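Local structure of DUF1214 domain-containing protein (Burkholderia cenocepacia, 6ANS) at residues G48-R53 / Q240-F245; F67-R72 / N310-S315; G142-G147 / L231-Q236; S281-A286 / L353-H358. The protein is of unknown function but belongs to the DUF1214 family, combines long helices with several beta-sheets, and carries a bound sodium ion in the crystal. All coordinates share one frame; numbering follows the deposited sequence.

Contact 1: residues G48-R53 / Q240-F245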
# COMPACT_ATOMS: atom_id res chain seq x y z
N GLY A 48 -21.14 2.22 -4.36
CA GLY A 48 -21.25 3.12 -5.50
C GLY A 48 -22.40 4.10 -5.39
O GLY A 48 -22.34 5.18 -5.98
N GLU A 49 -23.45 3.75 -4.63
CA GLU A 49 -24.57 4.66 -4.44
C GLU A 49 -24.15 5.94 -3.72
O GLU A 49 -24.77 6.99 -3.91
CB GLU A 49 -25.70 3.96 -3.69
CG GLU A 49 -26.25 2.74 -4.44
CD GLU A 49 -27.16 1.86 -3.58
OE1 GLU A 49 -27.33 2.15 -2.38
OE2 GLU A 49 -27.69 0.87 -4.11
N GLN A 50 -23.12 5.87 -2.88
CA GLN A 50 -22.64 7.10 -2.24
C GLN A 50 -22.05 8.08 -3.25
O GLN A 50 -22.06 9.29 -3.02
CB GLN A 50 -21.60 6.77 -1.17
CG GLN A 50 -22.10 5.87 -0.08
CD GLN A 50 -23.33 6.43 0.59
OE1 GLN A 50 -23.47 7.64 0.74
NE2 GLN A 50 -24.23 5.55 1.01
N ILE A 51 -21.53 7.57 -4.37
CA ILE A 51 -20.99 8.44 -5.41
C ILE A 51 -22.12 9.01 -6.26
O ILE A 51 -22.07 10.17 -6.69
CB ILE A 51 -19.99 7.65 -6.27
CG1 ILE A 51 -18.96 6.97 -5.36
CG2 ILE A 51 -19.30 8.54 -7.31
CD1 ILE A 51 -18.31 7.93 -4.39
N LEU A 52 -23.16 8.21 -6.48
CA LEU A 52 -24.27 8.57 -7.34
C LEU A 52 -25.33 9.41 -6.64
O LEU A 52 -26.24 9.90 -7.32
CB LEU A 52 -24.90 7.30 -7.91
CG LEU A 52 -23.92 6.48 -8.75
CD1 LEU A 52 -24.53 5.13 -9.15
CD2 LEU A 52 -23.50 7.26 -9.99
N ARG A 53 -25.24 9.57 -5.32
CA ARG A 53 -26.14 10.43 -4.54
C ARG A 53 -26.49 11.71 -5.28
O ARG A 53 -25.61 12.40 -5.82
CB ARG A 53 -25.51 10.81 -3.20
CG ARG A 53 -25.40 9.71 -2.20
CD ARG A 53 -24.45 10.12 -1.06
NE ARG A 53 -24.95 11.24 -0.26
CZ ARG A 53 -24.69 11.38 1.04
NH1 ARG A 53 -23.99 10.46 1.66
NH2 ARG A 53 -25.15 12.43 1.72
N GLN A 240 -19.43 3.03 4.83
CA GLN A 240 -19.70 4.00 5.90
C GLN A 240 -18.80 5.23 5.81
O GLN A 240 -19.24 6.35 6.09
CB GLN A 240 -19.55 3.36 7.28
CG GLN A 240 -20.55 2.26 7.58
CD GLN A 240 -21.99 2.73 7.45
OE1 GLN A 240 -22.35 3.82 7.92
NE2 GLN A 240 -22.82 1.92 6.81
N THR A 241 -17.53 5.06 5.42
CA THR A 241 -16.64 6.21 5.36
C THR A 241 -17.05 7.14 4.23
O THR A 241 -17.13 8.36 4.42
CB THR A 241 -15.19 5.76 5.16
OG1 THR A 241 -14.81 4.93 6.26
CG2 THR A 241 -14.21 6.96 5.04
N SER A 242 -17.33 6.58 3.05
CA SER A 242 -17.79 7.41 1.94
C SER A 242 -19.11 8.09 2.30
O SER A 242 -19.30 9.28 2.03
CB SER A 242 -17.91 6.59 0.65
OG SER A 242 -18.82 5.49 0.75
N LYS A 243 -20.03 7.35 2.92
CA LYS A 243 -21.29 7.96 3.34
C LYS A 243 -21.05 9.09 4.34
O LYS A 243 -21.62 10.18 4.21
CB LYS A 243 -22.23 6.91 3.92
CG LYS A 243 -23.54 7.45 4.52
CD LYS A 243 -24.40 6.27 5.01
CE LYS A 243 -25.58 6.69 5.90
NZ LYS A 243 -26.27 7.93 5.45
N LEU A 244 -20.19 8.84 5.34
CA LEU A 244 -19.93 9.82 6.40
C LEU A 244 -19.46 11.15 5.83
O LEU A 244 -20.04 12.20 6.11
CB LEU A 244 -18.88 9.27 7.39
CG LEU A 244 -18.27 10.26 8.40
CD1 LEU A 244 -19.37 10.80 9.35
CD2 LEU A 244 -17.11 9.65 9.22
N PHE A 245 -18.41 11.12 5.01
CA PHE A 245 -17.86 12.39 4.55
C PHE A 245 -18.63 12.97 3.37
O PHE A 245 -18.56 14.19 3.15
CB PHE A 245 -16.37 12.21 4.25
CG PHE A 245 -15.58 11.98 5.51
CD1 PHE A 245 -15.50 12.98 6.47
CD2 PHE A 245 -15.01 10.74 5.76
CE1 PHE A 245 -14.79 12.77 7.67
CE2 PHE A 245 -14.32 10.52 6.94
CZ PHE A 245 -14.21 11.54 7.90
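The amide oxygen of Gln50 serves two neighbours at once, resting against Lys243 of helix 224-251 while it accepts a hydrogen bond from Arg53. Arg53 NH1 donates to Gln50 OE1 at 3.0 Å, almost head-on to the carbonyl bond and close to the guanidinium plane, with an N-H...O angle of 155°. The same OE1 lies 3.4 Å from Lys243 CA. A bend at chi2 (-56°) lays the amide against the base of the lysine, bringing Gln50 CD within 3.5 Å of Lys243 CB. On the inner flank Gln50 CG packs 3.4 Å from Ser242 OG; this buried hydroxyl is satisfied within its own helix by the carbonyl oxygens of Val238 and Glu239. Past the end of helix 48-52, Arg53 presents the edge of its guanidinium to the second helix, NH1 lying 3.5 Å from Lys243 O. Two carboxylates fix the group's rotation: Asp247 on the long helix forms a salt bridge with NH2, and Asp55 with NE. Arg53 NH1 and Lys243 NZ are 5.1 Å apart, and Asp247, which also makes a long, weak ion pair with the lysine, probably offsets this gathering of positive charge. Together these features exemplify a polar, partly exposed helix-helix interface, in which a short helix lies against a long one and the arginine following it reaches over to the long helix.

Contact 2: residues F67-R72 / N310-S315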
# COMPACT_ATOMS: atom_id res chain seq x y z
N PHE A 67 -15.41 7.25 -7.84
CA PHE A 67 -15.22 5.81 -7.92
C PHE A 67 -13.77 5.41 -7.66
O PHE A 67 -13.51 4.34 -7.11
CB PHE A 67 -15.73 5.28 -9.27
CG PHE A 67 -17.23 5.35 -9.41
CD1 PHE A 67 -18.05 4.55 -8.62
CD2 PHE A 67 -17.82 6.22 -10.30
CE1 PHE A 67 -19.45 4.61 -8.73
CE2 PHE A 67 -19.21 6.30 -10.42
CZ PHE A 67 -20.03 5.49 -9.64
N ARG A 68 -12.80 6.23 -8.07
CA ARG A 68 -11.43 5.94 -7.66
C ARG A 68 -11.31 6.01 -6.15
O ARG A 68 -10.65 5.16 -5.53
CB ARG A 68 -10.45 6.90 -8.30
CG ARG A 68 -8.97 6.61 -7.83
CD ARG A 68 -7.99 7.53 -8.51
NE ARG A 68 -8.24 8.91 -8.13
CZ ARG A 68 -7.54 9.95 -8.57
NH1 ARG A 68 -6.53 9.78 -9.43
NH2 ARG A 68 -7.84 11.17 -8.15
N TYR A 69 -11.96 7.00 -5.55
CA TYR A 69 -11.99 7.15 -4.10
C TYR A 69 -12.46 5.87 -3.42
O TYR A 69 -11.84 5.42 -2.45
CB TYR A 69 -12.89 8.34 -3.78
CG TYR A 69 -13.34 8.54 -2.36
CD1 TYR A 69 -12.43 8.81 -1.32
CD2 TYR A 69 -14.70 8.57 -2.07
CE1 TYR A 69 -12.87 9.06 -0.02
CE2 TYR A 69 -15.17 8.83 -0.78
CZ TYR A 69 -14.26 9.07 0.24
OH TYR A 69 -14.77 9.31 1.50
N LEU A 70 -13.53 5.26 -3.94
CA LEU A 70 -14.01 4.01 -3.36
C LEU A 70 -12.94 2.93 -3.40
O LEU A 70 -12.70 2.24 -2.40
CB LEU A 70 -15.29 3.51 -4.07
CG LEU A 70 -16.60 4.29 -3.96
CD1 LEU A 70 -17.76 3.44 -4.48
CD2 LEU A 70 -16.86 4.74 -2.52
N SER A 71 -12.25 2.79 -4.54
CA SER A 71 -11.18 1.81 -4.60
C SER A 71 -10.06 2.15 -3.60
O SER A 71 -9.42 1.25 -3.06
CB SER A 71 -10.63 1.70 -6.02
OG SER A 71 -9.71 2.75 -6.34
N ARG A 72 -9.82 3.44 -3.36
CA ARG A 72 -8.82 3.83 -2.37
C ARG A 72 -9.26 3.48 -0.95
O ARG A 72 -8.44 3.05 -0.13
CB ARG A 72 -8.53 5.32 -2.48
CG ARG A 72 -7.78 5.67 -3.77
CD ARG A 72 -7.76 7.16 -4.02
NE ARG A 72 -6.78 7.50 -5.05
CZ ARG A 72 -6.33 8.73 -5.27
NH1 ARG A 72 -6.78 9.75 -4.52
NH2 ARG A 72 -5.41 8.94 -6.21
N ASN A 310 -11.13 17.60 -3.27
CA ASN A 310 -12.28 17.36 -4.13
C ASN A 310 -13.53 17.19 -3.26
O ASN A 310 -13.50 17.33 -2.04
CB ASN A 310 -12.05 16.17 -5.06
CG ASN A 310 -11.91 14.84 -4.32
OD1 ASN A 310 -12.18 14.71 -3.12
ND2 ASN A 310 -11.49 13.83 -5.07
N TYR A 311 -14.67 16.89 -3.91
CA TYR A 311 -15.92 16.78 -3.17
C TYR A 311 -15.88 15.65 -2.15
O TYR A 311 -16.56 15.73 -1.12
CB TYR A 311 -17.10 16.59 -4.11
CG TYR A 311 -18.42 16.61 -3.36
CD1 TYR A 311 -19.02 17.82 -3.02
CD2 TYR A 311 -19.05 15.43 -2.97
CE1 TYR A 311 -20.21 17.86 -2.34
CE2 TYR A 311 -20.26 15.46 -2.30
CZ TYR A 311 -20.83 16.68 -1.98
OH TYR A 311 -22.02 16.73 -1.30
N TRP A 312 -15.12 14.60 -2.43
CA TRP A 312 -14.98 13.43 -1.56
C TRP A 312 -14.05 13.67 -0.38
O TRP A 312 -13.77 12.73 0.38
CB TRP A 312 -14.51 12.25 -2.42
CG TRP A 312 -15.37 12.19 -3.66
CD1 TRP A 312 -14.99 12.43 -4.96
CD2 TRP A 312 -16.79 11.98 -3.70
NE1 TRP A 312 -16.09 12.35 -5.79
CE2 TRP A 312 -17.20 12.07 -5.04
CE3 TRP A 312 -17.75 11.70 -2.72
CZ2 TRP A 312 -18.52 11.89 -5.44
CZ3 TRP A 312 -19.07 11.53 -3.11
CH2 TRP A 312 -19.44 11.62 -4.46
N MSE A 313 -13.56 14.90 -0.22
CA MSE A 313 -12.71 15.30 0.90
C MSE A 313 -11.38 14.56 0.87
O MSE A 313 -10.74 14.32 1.89
CB MSE A 313 -13.46 15.13 2.24
CG MSE A 313 -14.75 15.95 2.23
SE MSE A 313 -15.66 16.15 3.99
CE MSE A 313 -14.21 17.14 4.90
N GLU A 314 -10.96 14.21 -0.33
CA GLU A 314 -9.57 13.87 -0.57
C GLU A 314 -8.85 15.15 -0.93
O GLU A 314 -9.32 15.90 -1.79
CB GLU A 314 -9.41 12.90 -1.74
CG GLU A 314 -10.16 11.60 -1.68
CD GLU A 314 -9.91 10.83 -2.97
OE1 GLU A 314 -10.37 11.29 -4.02
OE2 GLU A 314 -9.20 9.81 -2.92
N SER A 315 -7.69 15.39 -0.31
CA SER A 315 -6.84 16.46 -0.80
C SER A 315 -6.58 16.25 -2.29
O SER A 315 -6.53 15.12 -2.78
CB SER A 315 -5.51 16.51 -0.04
OG SER A 315 -4.80 15.29 -0.16
O HOH W 1 -10.13 9.78 -6.16
O HOH W 2 -13.02 11.29 2.74
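Trp312, in a type I turn from Asn310 to Met313, and Glu314 just beyond the turn face Tyr69 and Arg72 of helix 60-83, with the CA atoms of Tyr69 and Trp312 7.4 Å apart. The tyrosine ring, swung out with CG opposite the backbone N (chi1 167°), receives the Trp312 methylene on one face: CB stands 3.8 Å from the ring centroid and 13° off the normal, a CH-pi contact. The two aromatic planes are nearly parallel but slid so far apart that they barely overlap. Water 2 links Tyr69 OH to Trp312 O. Glu314 divides its carboxylate between helix and turn. Its OE2 takes a salt-bridging hydrogen bond from Arg72 NH1 at 2.9 Å, the donor approaching from above the carboxylate plane (47° out). Its OE1 offers the anti lone pair to Asn310 ND2 at 3.0 Å and also accepts from water 1, itself held 2.9 Å from Arg68 NE. Asn310 OD1 in turn accepts from Glu314 N at 3.1 Å, so asparagine and glutamate brace each other. The Arg68 and Arg72 guanidinium groups lie face to face, and Arg72 NE has a further salt bridge to Glu83 of the second subunit. The whole illustrates a buried beta turn, following strand 303-309 in a DUF1214 family region, that is docked on a helix at the dimer interface by one aromatic face and one shared carboxylate.

Contact 3: residues G142-G147 / L231-Q236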
# COMPACT_ATOMS: atom_id res chain seq x y z
N GLY A 142 -15.07 2.78 15.23
CA GLY A 142 -14.56 2.86 13.88
C GLY A 142 -15.66 3.28 12.93
O GLY A 142 -16.85 3.12 13.21
N TYR A 143 -15.25 3.84 11.79
CA TYR A 143 -16.25 4.28 10.82
C TYR A 143 -17.14 3.12 10.41
O TYR A 143 -18.35 3.30 10.22
CB TYR A 143 -15.60 4.88 9.57
CG TYR A 143 -14.79 6.14 9.80
CD1 TYR A 143 -14.97 6.93 10.96
CD2 TYR A 143 -13.83 6.53 8.87
CE1 TYR A 143 -14.19 8.08 11.16
CE2 TYR A 143 -13.06 7.68 9.06
CZ TYR A 143 -13.24 8.44 10.20
OH TYR A 143 -12.47 9.56 10.35
N GLU A 144 -16.56 1.92 10.27
CA GLU A 144 -17.35 0.76 9.86
C GLU A 144 -18.31 0.30 10.95
O GLU A 144 -19.24 -0.45 10.65
CB GLU A 144 -16.44 -0.42 9.47
CG GLU A 144 -15.84 -1.18 10.65
CD GLU A 144 -14.88 -0.33 11.48
OE1 GLU A 144 -14.09 0.41 10.88
OE2 GLU A 144 -14.93 -0.40 12.73
N THR A 145 -18.09 0.70 12.21
CA THR A 145 -18.91 0.22 13.32
C THR A 145 -19.94 1.26 13.77
O THR A 145 -21.14 1.05 13.60
CB THR A 145 -18.03 -0.18 14.51
OG1 THR A 145 -17.15 -1.24 14.11
CG2 THR A 145 -18.89 -0.67 15.67
N ASP A 146 -19.48 2.38 14.34
CA ASP A 146 -20.37 3.45 14.80
C ASP A 146 -20.27 4.71 13.95
O ASP A 146 -20.85 5.73 14.32
CB ASP A 146 -20.12 3.80 16.27
CG ASP A 146 -18.64 4.06 16.61
OD1 ASP A 146 -17.78 4.18 15.70
OD2 ASP A 146 -18.34 4.19 17.81
N GLY A 147 -19.56 4.68 12.83
CA GLY A 147 -19.33 5.89 12.07
C GLY A 147 -18.47 6.92 12.78
O GLY A 147 -18.45 8.09 12.40
N LEU A 231 -13.11 -9.14 6.58
CA LEU A 231 -13.62 -8.78 5.25
C LEU A 231 -14.87 -7.92 5.35
O LEU A 231 -14.99 -6.88 4.68
CB LEU A 231 -13.90 -10.04 4.44
CG LEU A 231 -12.64 -10.76 3.93
CD1 LEU A 231 -12.99 -12.13 3.36
CD2 LEU A 231 -11.94 -9.91 2.89
N MSE A 232 -15.83 -8.32 6.18
CA MSE A 232 -17.08 -7.56 6.30
C MSE A 232 -16.79 -6.17 6.88
O MSE A 232 -17.34 -5.18 6.39
CB MSE A 232 -18.12 -8.32 7.14
CG MSE A 232 -18.67 -9.58 6.43
SE MSE A 232 -18.89 -9.40 4.44
CE MSE A 232 -20.23 -7.94 4.45
N ARG A 233 -15.91 -6.09 7.88
CA ARG A 233 -15.57 -4.76 8.40
C ARG A 233 -14.90 -3.91 7.33
O ARG A 233 -15.20 -2.71 7.21
CB ARG A 233 -14.67 -4.88 9.64
CG ARG A 233 -15.46 -5.19 10.95
CD ARG A 233 -14.54 -5.11 12.19
NE ARG A 233 -13.58 -6.21 12.20
CZ ARG A 233 -13.86 -7.43 12.64
NH1 ARG A 233 -15.06 -7.70 13.12
NH2 ARG A 233 -12.93 -8.39 12.60
N ALA A 234 -14.02 -4.51 6.53
CA ALA A 234 -13.38 -3.76 5.45
C ALA A 234 -14.41 -3.24 4.46
O ALA A 234 -14.40 -2.05 4.11
CB ALA A 234 -12.34 -4.63 4.74
N ALA A 235 -15.33 -4.10 4.02
CA ALA A 235 -16.36 -3.68 3.07
C ALA A 235 -17.25 -2.60 3.67
O ALA A 235 -17.59 -1.62 3.01
CB ALA A 235 -17.22 -4.87 2.62
N GLN A 236 -17.64 -2.77 4.94
CA GLN A 236 -18.50 -1.79 5.59
C GLN A 236 -17.78 -0.48 5.85
O GLN A 236 -18.42 0.57 5.89
CB GLN A 236 -19.09 -2.39 6.87
CG GLN A 236 -20.28 -3.32 6.61
CD GLN A 236 -20.35 -4.48 7.58
OE1 GLN A 236 -19.74 -4.44 8.65
NE2 GLN A 236 -21.13 -5.51 7.22
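Two flat groups, the carboxylate of Glu144 and the guanidinium of Arg233, stand with their planes perpendicular while their aliphatic stems touch. The charged ends do not pair: Glu144 OE2 and Arg233 NE remain 6.0 Å apart. At the rim of the carboxylate, Thr145 OG1 donates to Glu144 OE2 at 2.7 Å, arriving on the anti side and 19° out of plane, while OE1 has a weak hydrogen bond from His81 of helix 60-83. The opposite charge of Arg233 may still favour the ionised glutamate from a distance. The actual contact is made lower down. Glu144 CB sits 3.4 Å from Arg233 O, and Glu144 CG is 4.0 Å from Arg233 CB. This follows from a chi1 of 78°, which places CG between the backbone N and the carbonyl carbon, and from a bend at chi2 that folds the acid group back beside Thr145. Gln236, about one turn further along, touches the same methylene, its CB 4.2 Å from Glu144 CB. The backbones come close here, the CA atoms of Glu144 and Gln236 being 5.1 Å apart. Behind Glu144, the short helix is held together at its start: Gly142 O accepts from both Thr145 N and Asp146 N, and Asp146 OD1 takes Gly142 N from above its carboxylate plane at 3.1 Å. Gly147 then leaves the helical path with positive phi. This is the docking of a short, weakly bonded helical turn, in a DUF1214 family region between strands 133-140 and 151-155, against the long helix 224-251.

Contact 4: residues S281-A286 / L353-H358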
# COMPACT_ATOMS: atom_id res chain seq x y z
N SER A 281 -15.34 23.46 4.62
CA SER A 281 -16.41 23.97 3.78
C SER A 281 -16.31 23.34 2.40
O SER A 281 -15.39 22.58 2.10
CB SER A 281 -16.36 25.49 3.68
OG SER A 281 -17.62 26.01 3.29
N CYS A 282 -17.28 23.68 1.55
CA CYS A 282 -17.21 23.36 0.13
C CYS A 282 -17.02 24.65 -0.65
O CYS A 282 -17.30 25.75 -0.17
CB CYS A 282 -18.47 22.62 -0.34
SG CYS A 282 -19.99 23.60 -0.36
N TRP A 283 -16.50 24.51 -1.87
CA TRP A 283 -16.22 25.65 -2.73
C TRP A 283 -16.66 25.32 -4.15
O TRP A 283 -16.74 24.16 -4.54
CB TRP A 283 -14.73 26.03 -2.71
CG TRP A 283 -13.83 24.92 -3.16
CD1 TRP A 283 -13.26 23.96 -2.38
CD2 TRP A 283 -13.43 24.63 -4.50
NE1 TRP A 283 -12.52 23.10 -3.15
CE2 TRP A 283 -12.59 23.50 -4.46
CE3 TRP A 283 -13.67 25.23 -5.73
CZ2 TRP A 283 -12.00 22.95 -5.60
CZ3 TRP A 283 -13.09 24.69 -6.87
CH2 TRP A 283 -12.27 23.55 -6.80
N SER A 284 -16.95 26.37 -4.91
CA SER A 284 -17.43 26.25 -6.28
C SER A 284 -16.98 27.47 -7.06
O SER A 284 -17.38 28.59 -6.73
CB SER A 284 -18.96 26.13 -6.30
OG SER A 284 -19.45 26.08 -7.62
N LEU A 285 -16.15 27.26 -8.09
CA LEU A 285 -15.56 28.38 -8.82
C LEU A 285 -15.56 28.10 -10.31
O LEU A 285 -15.10 27.04 -10.75
CB LEU A 285 -14.12 28.65 -8.37
CG LEU A 285 -13.89 29.18 -6.96
CD1 LEU A 285 -12.39 29.14 -6.63
CD2 LEU A 285 -14.44 30.60 -6.84
N ALA A 286 -16.04 29.07 -11.09
CA ALA A 286 -15.83 29.04 -12.53
C ALA A 286 -14.36 29.28 -12.84
O ALA A 286 -13.57 29.71 -11.99
CB ALA A 286 -16.70 30.08 -13.22
N LEU A 353 -3.77 28.28 -3.91
CA LEU A 353 -4.28 26.91 -3.98
C LEU A 353 -4.81 26.66 -5.40
O LEU A 353 -5.74 27.35 -5.85
CB LEU A 353 -5.37 26.67 -2.94
CG LEU A 353 -4.97 26.91 -1.48
CD1 LEU A 353 -6.13 26.66 -0.54
CD2 LEU A 353 -3.74 26.07 -1.07
N ASP A 354 -4.22 25.68 -6.09
CA ASP A 354 -4.54 25.38 -7.49
C ASP A 354 -5.82 24.54 -7.55
O ASP A 354 -5.89 23.47 -6.94
CB ASP A 354 -3.37 24.63 -8.12
CG ASP A 354 -3.56 24.36 -9.61
OD1 ASP A 354 -4.68 24.53 -10.14
OD2 ASP A 354 -2.56 23.95 -10.25
N THR A 355 -6.83 25.00 -8.31
CA THR A 355 -8.06 24.23 -8.41
C THR A 355 -7.89 22.95 -9.23
O THR A 355 -8.75 22.06 -9.15
CB THR A 355 -9.21 25.07 -8.99
OG1 THR A 355 -8.82 25.65 -10.24
CG2 THR A 355 -9.64 26.17 -8.00
N ALA A 356 -6.82 22.84 -10.01
CA ALA A 356 -6.40 21.56 -10.59
C ALA A 356 -7.53 20.89 -11.38
O ALA A 356 -7.79 19.70 -11.25
CB ALA A 356 -5.88 20.63 -9.49
N GLY A 357 -8.21 21.69 -12.20
CA GLY A 357 -9.23 21.18 -13.08
C GLY A 357 -10.60 20.99 -12.45
O GLY A 357 -11.52 20.59 -13.15
N HIS A 358 -10.75 21.25 -11.15
CA HIS A 358 -12.01 21.01 -10.46
C HIS A 358 -12.88 22.26 -10.47
O HIS A 358 -12.39 23.36 -10.18
CB HIS A 358 -11.77 20.58 -9.01
CG HIS A 358 -11.16 19.23 -8.89
ND1 HIS A 358 -9.88 18.95 -9.31
CD2 HIS A 358 -11.66 18.07 -8.39
CE1 HIS A 358 -9.61 17.68 -9.09
NE2 HIS A 358 -10.67 17.12 -8.53
O HOH W 3 -12.70 25.93 -10.84
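Trp283, its CG set between the backbone N and the carbonyl carbon (chi1 59°), pushes the far corner of its six-membered ring against the turn at 355-358. Its CH2 lies 3.4 Å from His358 O, which is at the ring edge and in its plane, and 3.7 Å from His358 CB. Thr355 CG2 meets the same corner obliquely, 3.9 Å from CH2, while Leu285 CD1 adds a looser apolar touch on that methyl group. Water 3 completes this first shell by donating to both Leu285 O and His358 O, joining the two backbones.

One shell out, the turn itself is set. It is a type I' turn closed by His358 N donating to Thr355 O, and it is entered through an Asx turn in which Ala356 N donates to Asp354 OD1 at 2.7 Å, from well above the carboxylate plane. The imidazole turns its ND1 edge back to the loop: His358 ND1 donates to Ala356 O at 2.9 Å, reaching it 62° out of the carbonyl plane, and NE2 bonds Glu65 of helix 60-83, so both ring nitrogens are used. The indole nitrogen has weak bonds to Thr362 O and Asn309 O.

Strand 276-284, an outermost strand of its sheet, pairs with 360-368, and the turn leads into that partner from strand 351-354, outermost in a second sheet. Val342 of strand 338-343 and Leu308 of strand 303-309 pack beside the contact, which thus bridges the two sheets.

In the fold
Contacts 2 and 4 are buried, whereas contacts 1 and 3 are only partly so, and the chemistry does not simply follow depth. Contact 2, deepest in the chain, carries the sole salt bridge between paired segments, while buried contact 4 relies on the packing of an indole edge against a turn, and a bridging water. Contacts 1 and 3 share helix 224-251; in both, side-chain stems pack across, and the clear polar bonds run within a segment or to outside residues such as Asp247 and His81. Contact 1 abuts contact 2 through Ser242 against the Tyr69 hydroxyl and Ile51 against Trp312, and both reach the second subunit. Contact 4 belongs to the sheets, touching contact 2 where His358 meets Asn310.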